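Local atomic coordinates of VirX1 (Cyanophage Syn10, PDB entry 6QGM), a protein that acts as a viral halogenase of the tryptophan halogenase family, probably flavin-dependent, and iodinates diverse substrates. Residues B[145-149]-B[521-525]; B[239-244]-B[329-335]; B[250-256]-B[322-328]. One frame throughout, in Å; residues are numbered along the deposited sequence.

Interaction 1. Residues B[145-149]-B[521-525]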
# COMPACT_ATOMS: atom_id res chain seq x y z
N ARG B 145 -31.65 13.37 -24.67
CA ARG B 145 -31.13 14.34 -25.66
C ARG B 145 -29.67 14.02 -25.95
O ARG B 145 -29.05 13.30 -25.15
CB ARG B 145 -31.29 15.78 -25.15
CG ARG B 145 -32.66 16.09 -24.59
CD ARG B 145 -33.78 15.79 -25.57
NE ARG B 145 -35.04 16.26 -25.06
CZ ARG B 145 -35.67 17.35 -25.48
NH1 ARG B 145 -35.18 18.09 -26.46
NH2 ARG B 145 -36.81 17.71 -24.92
N LEU B 146 -29.14 14.58 -27.04
CA LEU B 146 -27.72 14.40 -27.43
C LEU B 146 -27.24 15.64 -28.18
O LEU B 146 -28.06 16.32 -28.84
CB LEU B 146 -27.62 13.12 -28.26
CG LEU B 146 -26.28 12.39 -28.22
CD1 LEU B 146 -25.72 12.29 -26.81
CD2 LEU B 146 -26.42 11.00 -28.81
N THR B 147 -25.94 15.93 -28.07
CA THR B 147 -25.27 17.09 -28.70
C THR B 147 -23.78 16.78 -28.78
O THR B 147 -23.30 16.01 -27.90
CB THR B 147 -25.52 18.38 -27.91
OG1 THR B 147 -24.60 19.37 -28.38
CG2 THR B 147 -25.31 18.20 -26.43
N ARG B 148 -23.07 17.34 -29.77
CA ARG B 148 -21.59 17.21 -29.87
C ARG B 148 -20.92 18.22 -28.94
O ARG B 148 -19.71 18.08 -28.72
CB ARG B 148 -21.12 17.36 -31.31
CG ARG B 148 -21.55 16.22 -32.21
CD ARG B 148 -20.49 15.82 -33.23
NE ARG B 148 -20.90 14.65 -33.98
CZ ARG B 148 -21.79 14.66 -34.97
NH1 ARG B 148 -22.38 15.80 -35.32
NH2 ARG B 148 -22.12 13.55 -35.60
N ASN B 149 -21.69 19.17 -28.39
CA ASN B 149 -21.21 20.07 -27.32
C ASN B 149 -20.03 20.90 -27.85
O ASN B 149 -19.11 21.21 -27.06
CB ASN B 149 -20.87 19.27 -26.05
CG ASN B 149 -20.72 20.12 -24.81
OD1 ASN B 149 -21.48 21.06 -24.60
ND2 ASN B 149 -19.77 19.75 -23.97
N PHE B 521 -31.07 12.86 -33.20
CA PHE B 521 -29.60 12.98 -33.38
C PHE B 521 -29.14 11.84 -34.29
O PHE B 521 -28.43 12.12 -35.27
CB PHE B 521 -28.84 12.96 -32.06
CG PHE B 521 -27.36 13.29 -32.18
CD1 PHE B 521 -26.43 12.33 -32.57
CD2 PHE B 521 -26.91 14.57 -31.93
CE1 PHE B 521 -25.09 12.65 -32.68
CE2 PHE B 521 -25.57 14.88 -32.03
CZ PHE B 521 -24.66 13.92 -32.41
N LEU B 522 -29.53 10.60 -33.97
CA LEU B 522 -29.12 9.39 -34.73
C LEU B 522 -29.60 9.54 -36.18
O LEU B 522 -28.80 9.29 -37.10
CB LEU B 522 -29.72 8.14 -34.06
CG LEU B 522 -29.01 7.64 -32.80
CD1 LEU B 522 -29.84 6.57 -32.08
CD2 LEU B 522 -27.63 7.08 -33.13
N ARG B 523 -30.86 9.95 -36.36
CA ARG B 523 -31.52 10.06 -37.68
C ARG B 523 -30.75 11.06 -38.55
O ARG B 523 -30.47 10.73 -39.73
CB ARG B 523 -32.98 10.48 -37.52
CG ARG B 523 -33.78 10.50 -38.81
CD ARG B 523 -35.11 11.20 -38.63
NE ARG B 523 -34.86 12.58 -38.26
CZ ARG B 523 -35.71 13.37 -37.60
NH1 ARG B 523 -36.91 12.91 -37.25
NH2 ARG B 523 -35.35 14.59 -37.27
N ASP B 524 -30.39 12.22 -37.99
CA ASP B 524 -29.83 13.38 -38.72
C ASP B 524 -28.31 13.24 -38.86
O ASP B 524 -27.81 13.52 -39.96
CB ASP B 524 -30.25 14.69 -38.06
CG ASP B 524 -31.75 14.90 -38.06
OD1 ASP B 524 -32.40 14.44 -39.03
OD2 ASP B 524 -32.28 15.49 -37.08
N GLU B 525 -27.61 12.75 -37.83
CA GLU B 525 -26.12 12.74 -37.77
C GLU B 525 -25.53 11.40 -38.27
O GLU B 525 -24.43 11.44 -38.82
CB GLU B 525 -25.62 12.98 -36.35
CG GLU B 525 -26.21 14.18 -35.66
CD GLU B 525 -25.94 15.52 -36.32
OE1 GLU B 525 -24.78 15.78 -36.66
OE2 GLU B 525 -26.90 16.29 -36.52
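Phe521 opens the helical segment and is the centre of this contact. Its CA-to-CB bond points at the loop 145-149. Leu146 lies over one face of the ring. Its CG is 4.3 Å from the Phe521 ring centroid and 12° off the ring normal, a CH-pi contact. Leu146 CB also packs 3.9 Å from Phe521 CG. The loop continues past the ring: Thr147 CA lies 4.0 Å from Phe521 CE2, and Arg148 CG sits at the ring edge, 3.9 Å from Phe521 CZ. Phe159 of helix 159-162 meets the ring as well. One turn is closed by Glu525 N, which donates to Phe521 O at 2.8 Å. Leu522 takes no direct part; its side chain packs on Tyr75 of strand 74-76 and on Trp287. Arg523 and Asp524 pair with each other in a salt bridge, with Arg523 NE 3.2 Å from Asp524 OD1. Glu525, one turn on from Phe521, points back at the loop. Its OE1 accepts from Arg148 NH1 at 2.7 Å, a hydrogen-bonded salt bridge. It joins the two segments beside the Phe521 ring, and one face of the Arg148 guanidinium lies over Phe521 CZ. An ST turn shapes the end of the loop, where Asn149 N donates to Thr147 OG1 at 2.9 Å. The arrangement is a loop-on-helix contact with an aromatic centre and a salt bridge at its rim. Centred about 23 Å from the chain centre, it ties the C-terminal helix 518-527 to the loop between helices 137-143 and 159-162 of the halogenase fold.

Interaction 2. Residues B[239-244]-B[329-335]; sequences EAFSPF and GHGKRTR
In the tryptophan halogenase fold, two sequence-distant strands, 241-243 and 331-333, pair antiparallel within a small three-stranded sheet. Their axes approach to 4.5 Å at 164°. Phe241 faces Arg333 and Pro243 faces Gly331 in non-hydrogen-bonded pairs. Ser242 and Lys332 form the hydrogen-bonded pair: Ser242 N donates to Lys332 O at 2.7 Å, and Lys332 N to Ser242 O at 3.0 Å. The pairing extends past the strands: Phe244 N donates to His330 O at 2.9 Å and Thr334 N to Ala240 O at 3.2 Å. His330 centres an inverse gamma turn, and its ND1 is hydrogen-bonded to Asn250 O. Glu239 (chi1 t, chi2 p) accepts at OE2 from Thr334 OG1 at a very short 2.4 Å and from Arg335 NE at 3.1 Å. Its OE1 accepts from Arg335 NH2 at 3.1 Å, completing a two-pronged salt bridge. Arg333 (m, m) folds back so that NH1 reaches Glu239 O at 2.9 Å. Gly331 CA lies 3.5 Å from the Phe244 ring centroid, over its face. Lys332 NZ is paired with Asp393 and Asp397 of helix 382-408, which Phe244 also touches. Strand 349-350 flanks 331-333 on its other edge, and Leu233 of helix 231-236 meets Glu239 and Arg333.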
# COMPACT_ATOMS: atom_id res chain seq x y z
N GLU B 239 -7.84 -25.43 -18.10
CA GLU B 239 -7.69 -24.36 -17.08
C GLU B 239 -8.96 -24.29 -16.21
O GLU B 239 -10.07 -24.17 -16.76
CB GLU B 239 -7.37 -23.00 -17.71
CG GLU B 239 -6.75 -22.02 -16.72
CD GLU B 239 -5.45 -22.47 -16.08
OE1 GLU B 239 -4.80 -23.40 -16.62
OE2 GLU B 239 -5.07 -21.91 -15.04
N ALA B 240 -8.76 -24.36 -14.90
CA ALA B 240 -9.80 -24.31 -13.85
C ALA B 240 -10.63 -23.03 -13.98
O ALA B 240 -10.12 -22.06 -14.53
CB ALA B 240 -9.14 -24.37 -12.49
N PHE B 241 -11.83 -23.03 -13.41
CA PHE B 241 -12.77 -21.89 -13.39
C PHE B 241 -13.07 -21.49 -11.94
O PHE B 241 -13.62 -22.30 -11.21
CB PHE B 241 -14.04 -22.28 -14.15
CG PHE B 241 -15.05 -21.18 -14.25
CD1 PHE B 241 -14.88 -20.14 -15.17
CD2 PHE B 241 -16.15 -21.16 -13.41
CE1 PHE B 241 -15.79 -19.11 -15.24
CE2 PHE B 241 -17.06 -20.12 -13.47
CZ PHE B 241 -16.87 -19.10 -14.38
N SER B 242 -12.73 -20.26 -11.54
CA SER B 242 -13.13 -19.65 -10.24
C SER B 242 -14.47 -18.95 -10.40
O SER B 242 -14.53 -17.90 -11.04
CB SER B 242 -12.11 -18.67 -9.72
OG SER B 242 -10.84 -19.27 -9.57
N PRO B 243 -15.58 -19.46 -9.82
CA PRO B 243 -16.87 -18.76 -9.88
C PRO B 243 -16.88 -17.56 -8.91
O PRO B 243 -16.07 -17.56 -8.01
CB PRO B 243 -17.87 -19.86 -9.46
CG PRO B 243 -17.08 -20.71 -8.51
CD PRO B 243 -15.66 -20.72 -9.07
N PHE B 244 -17.77 -16.59 -9.12
CA PHE B 244 -17.93 -15.38 -8.26
C PHE B 244 -19.07 -15.57 -7.24
O PHE B 244 -19.48 -14.55 -6.63
CB PHE B 244 -18.23 -14.14 -9.11
CG PHE B 244 -17.12 -13.66 -10.01
CD1 PHE B 244 -15.81 -13.59 -9.54
CD2 PHE B 244 -17.38 -13.23 -11.30
CE1 PHE B 244 -14.79 -13.14 -10.36
CE2 PHE B 244 -16.35 -12.78 -12.12
CZ PHE B 244 -15.06 -12.74 -11.65
N GLY B 329 -21.15 -18.63 -17.35
CA GLY B 329 -19.92 -18.82 -16.57
C GLY B 329 -19.58 -17.57 -15.77
O GLY B 329 -18.70 -16.84 -16.26
N HIS B 330 -20.22 -17.36 -14.61
CA HIS B 330 -20.08 -16.12 -13.79
C HIS B 330 -18.83 -16.22 -12.91
O HIS B 330 -18.92 -16.64 -11.74
CB HIS B 330 -21.35 -15.85 -12.97
CG HIS B 330 -21.55 -14.40 -12.65
ND1 HIS B 330 -22.72 -13.92 -12.14
CD2 HIS B 330 -20.74 -13.33 -12.79
CE1 HIS B 330 -22.62 -12.62 -11.96
NE2 HIS B 330 -21.42 -12.24 -12.35
N GLY B 331 -17.69 -15.82 -13.48
CA GLY B 331 -16.37 -16.05 -12.89
C GLY B 331 -15.27 -15.84 -13.91
O GLY B 331 -15.51 -15.12 -14.90
N LYS B 332 -14.12 -16.46 -13.68
CA LYS B 332 -12.91 -16.35 -14.53
C LYS B 332 -12.15 -17.67 -14.46
O LYS B 332 -12.20 -18.33 -13.40
CB LYS B 332 -11.99 -15.25 -14.00
CG LYS B 332 -11.90 -15.25 -12.48
CD LYS B 332 -10.70 -14.59 -11.91
CE LYS B 332 -10.49 -15.00 -10.47
NZ LYS B 332 -9.44 -14.19 -9.82
N ARG B 333 -11.46 -18.01 -15.54
CA ARG B 333 -10.39 -19.02 -15.51
C ARG B 333 -9.27 -18.49 -14.59
O ARG B 333 -9.13 -17.24 -14.46
CB ARG B 333 -9.88 -19.29 -16.93
CG ARG B 333 -10.96 -19.74 -17.91
CD ARG B 333 -11.44 -21.14 -17.59
NE ARG B 333 -12.76 -21.42 -18.15
CZ ARG B 333 -13.38 -22.57 -18.01
NH1 ARG B 333 -12.79 -23.56 -17.36
NH2 ARG B 333 -14.57 -22.75 -18.52
N THR B 334 -8.51 -19.39 -13.99
CA THR B 334 -7.40 -19.04 -13.05
C THR B 334 -6.28 -18.35 -13.83
O THR B 334 -5.43 -17.71 -13.20
CB THR B 334 -6.96 -20.28 -12.27
OG1 THR B 334 -6.53 -21.29 -13.18
CG2 THR B 334 -8.09 -20.86 -11.44
N ARG B 335 -6.27 -18.49 -15.16
CA ARG B 335 -5.32 -17.83 -16.08
C ARG B 335 -5.98 -17.67 -17.45
O ARG B 335 -6.75 -18.56 -17.85
CB ARG B 335 -4.05 -18.65 -16.25
CG ARG B 335 -3.11 -18.60 -15.07
CD ARG B 335 -1.85 -19.41 -15.33
NE ARG B 335 -2.19 -20.79 -15.59
CZ ARG B 335 -1.35 -21.71 -16.03
NH1 ARG B 335 -0.07 -21.42 -16.21
NH2 ARG B 335 -1.77 -22.94 -16.25

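Interaction 3. Residues B[250-256]-B[322-328]; sequences NDKAMAT and KIFHIDI
This antiparallel pair forms one edge of a seven-stranded mixed sheet in the halogenase fold, with 324-327 outermost. Strands 252-256 and 324-327 have axes 4.6 Å apart at 149°. Ala253 with Ile326 and Ala255 with Phe324 are hydrogen-bonded pairs. Ile326 N to Ala253 O is 2.8 Å and Phe324 N to Ala255 O is 2.9 Å. Met254 with His325 is a non-hydrogen-bonded pair. A classic beta bulge at Asp251 and Lys252 faces Tyr296 of strand 290-296. Met254 (p, t, p) lays CB over the face of the His325 ring (chi1 m), 4.2 Å from its centroid. Its CB also meets Ile323 CG2 at 3.5 Å; Ile323 is m, t. On the other face, Ile326 (chi1 m, chi2 between wells at 143°) brings CD1 within 4.1 Å of Ala255 CB. Ile328 (p, t) places CG2 4.0 Å from Ala253 CB. Thr256, with chi1 t, donates from OG1 to Lys322 O at 2.6 Å.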
# COMPACT_ATOMS: atom_id res chain seq x y z
N ASN B 250 -25.97 -14.50 -9.01
CA ASN B 250 -26.63 -14.70 -10.33
C ASN B 250 -25.81 -15.69 -11.15
O ASN B 250 -24.64 -15.44 -11.40
CB ASN B 250 -26.89 -13.35 -11.02
CG ASN B 250 -27.87 -12.50 -10.24
OD1 ASN B 250 -28.64 -13.03 -9.45
ND2 ASN B 250 -27.86 -11.19 -10.47
N ASP B 251 -26.42 -16.81 -11.53
CA ASP B 251 -25.75 -17.93 -12.24
C ASP B 251 -26.53 -18.31 -13.51
O ASP B 251 -26.06 -19.21 -14.23
CB ASP B 251 -25.62 -19.13 -11.30
CG ASP B 251 -26.95 -19.59 -10.74
OD1 ASP B 251 -27.90 -18.77 -10.73
OD2 ASP B 251 -27.02 -20.75 -10.30
N LYS B 252 -27.66 -17.65 -13.77
CA LYS B 252 -28.53 -17.90 -14.94
C LYS B 252 -28.87 -16.58 -15.63
O LYS B 252 -28.89 -15.53 -14.93
CB LYS B 252 -29.84 -18.56 -14.49
CG LYS B 252 -29.68 -19.83 -13.69
CD LYS B 252 -28.84 -20.88 -14.38
CE LYS B 252 -28.78 -22.19 -13.64
NZ LYS B 252 -28.87 -23.35 -14.57
N ALA B 253 -29.15 -16.62 -16.93
CA ALA B 253 -29.74 -15.49 -17.69
C ALA B 253 -30.74 -16.04 -18.70
O ALA B 253 -30.52 -17.13 -19.23
CB ALA B 253 -28.68 -14.66 -18.36
N MET B 254 -31.84 -15.34 -18.91
CA MET B 254 -32.70 -15.49 -20.11
C MET B 254 -32.71 -14.13 -20.82
O MET B 254 -32.50 -13.10 -20.15
CB MET B 254 -34.12 -15.95 -19.73
CG MET B 254 -34.78 -15.09 -18.67
SD MET B 254 -36.32 -15.74 -18.09
CE MET B 254 -35.76 -17.15 -17.14
N ALA B 255 -32.85 -14.14 -22.15
CA ALA B 255 -32.75 -12.94 -23.01
C ALA B 255 -33.81 -13.03 -24.11
O ALA B 255 -34.26 -14.15 -24.43
CB ALA B 255 -31.35 -12.82 -23.57
N THR B 256 -34.22 -11.88 -24.63
CA THR B 256 -35.29 -11.76 -25.64
C THR B 256 -35.12 -10.46 -26.43
O THR B 256 -34.28 -9.60 -26.05
CB THR B 256 -36.67 -11.90 -24.97
OG1 THR B 256 -37.65 -12.08 -25.99
CG2 THR B 256 -37.04 -10.73 -24.08
N LYS B 322 -40.07 -14.41 -27.66
CA LYS B 322 -39.22 -15.63 -27.72
C LYS B 322 -38.04 -15.43 -26.76
O LYS B 322 -37.27 -14.49 -26.97
CB LYS B 322 -38.79 -15.84 -29.17
CG LYS B 322 -38.11 -17.15 -29.50
CD LYS B 322 -37.91 -17.28 -31.00
CE LYS B 322 -37.29 -18.59 -31.45
NZ LYS B 322 -36.34 -18.42 -32.57
N ILE B 323 -37.92 -16.30 -25.75
CA ILE B 323 -36.93 -16.21 -24.64
C ILE B 323 -35.90 -17.34 -24.80
O ILE B 323 -36.33 -18.52 -24.93
CB ILE B 323 -37.62 -16.26 -23.26
CG1 ILE B 323 -38.60 -15.09 -23.11
CG2 ILE B 323 -36.61 -16.32 -22.13
CD1 ILE B 323 -39.23 -14.99 -21.75
N PHE B 324 -34.61 -16.97 -24.79
CA PHE B 324 -33.46 -17.89 -24.90
C PHE B 324 -32.72 -17.92 -23.56
O PHE B 324 -32.20 -16.86 -23.17
CB PHE B 324 -32.59 -17.46 -26.10
CG PHE B 324 -33.23 -17.73 -27.44
CD1 PHE B 324 -33.65 -19.02 -27.80
CD2 PHE B 324 -33.56 -16.69 -28.30
CE1 PHE B 324 -34.28 -19.26 -29.01
CE2 PHE B 324 -34.19 -16.93 -29.51
CZ PHE B 324 -34.54 -18.21 -29.86
N HIS B 325 -32.63 -19.09 -22.93
CA HIS B 325 -31.91 -19.33 -21.65
C HIS B 325 -30.44 -19.57 -21.92
O HIS B 325 -30.11 -20.39 -22.77
CB HIS B 325 -32.53 -20.51 -20.90
CG HIS B 325 -33.93 -20.22 -20.49
ND1 HIS B 325 -34.98 -20.38 -21.36
CD2 HIS B 325 -34.45 -19.71 -19.36
CE1 HIS B 325 -36.09 -19.99 -20.79
NE2 HIS B 325 -35.80 -19.60 -19.55
N ILE B 326 -29.59 -18.87 -21.19
CA ILE B 326 -28.11 -18.97 -21.29
C ILE B 326 -27.60 -19.44 -19.93
O ILE B 326 -28.09 -18.95 -18.86
CB ILE B 326 -27.47 -17.65 -21.73
CG1 ILE B 326 -28.30 -16.92 -22.78
CG2 ILE B 326 -26.06 -17.94 -22.22
CD1 ILE B 326 -28.27 -15.40 -22.63
N ASP B 327 -26.66 -20.38 -19.98
CA ASP B 327 -25.92 -20.88 -18.80
C ASP B 327 -24.65 -20.04 -18.74
O ASP B 327 -23.82 -20.18 -19.67
CB ASP B 327 -25.73 -22.39 -18.95
CG ASP B 327 -25.65 -22.83 -20.41
OD1 ASP B 327 -25.24 -22.00 -21.27
OD2 ASP B 327 -26.00 -23.98 -20.68
N ILE B 328 -24.55 -19.16 -17.73
CA ILE B 328 -23.51 -18.10 -17.70
C ILE B 328 -22.37 -18.60 -16.81
O ILE B 328 -22.66 -18.95 -15.63
CB ILE B 328 -24.06 -16.73 -17.23
CG1 ILE B 328 -24.76 -16.81 -15.88
CG2 ILE B 328 -24.95 -16.15 -18.32
CD1 ILE B 328 -24.71 -15.50 -15.10

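From the N terminus, the loop 145-149 comes first, and its partner 521-525 arrives only near the C terminus. Interaction 1 therefore closes the longest loop. Inside it, 239-244 and then 250-256 run past. Their partners return in reverse order: 322-328 closes interaction 3, and 329-335 closes interaction 2. The three contacts are thus nested without crossing. Interactions 2 and 3 touch through His330 ND1 and Asn250 O, 2.6 Å apart. That contact joins the turn before strand 331-333 to the loop leading into strand 252-258, and so the two sheets. Interaction 1, joining helix 518-527 to the loop after helix 137-143, stands apart, its centre about 41 Å from that of interaction 2 and 33 Å from that of interaction 3.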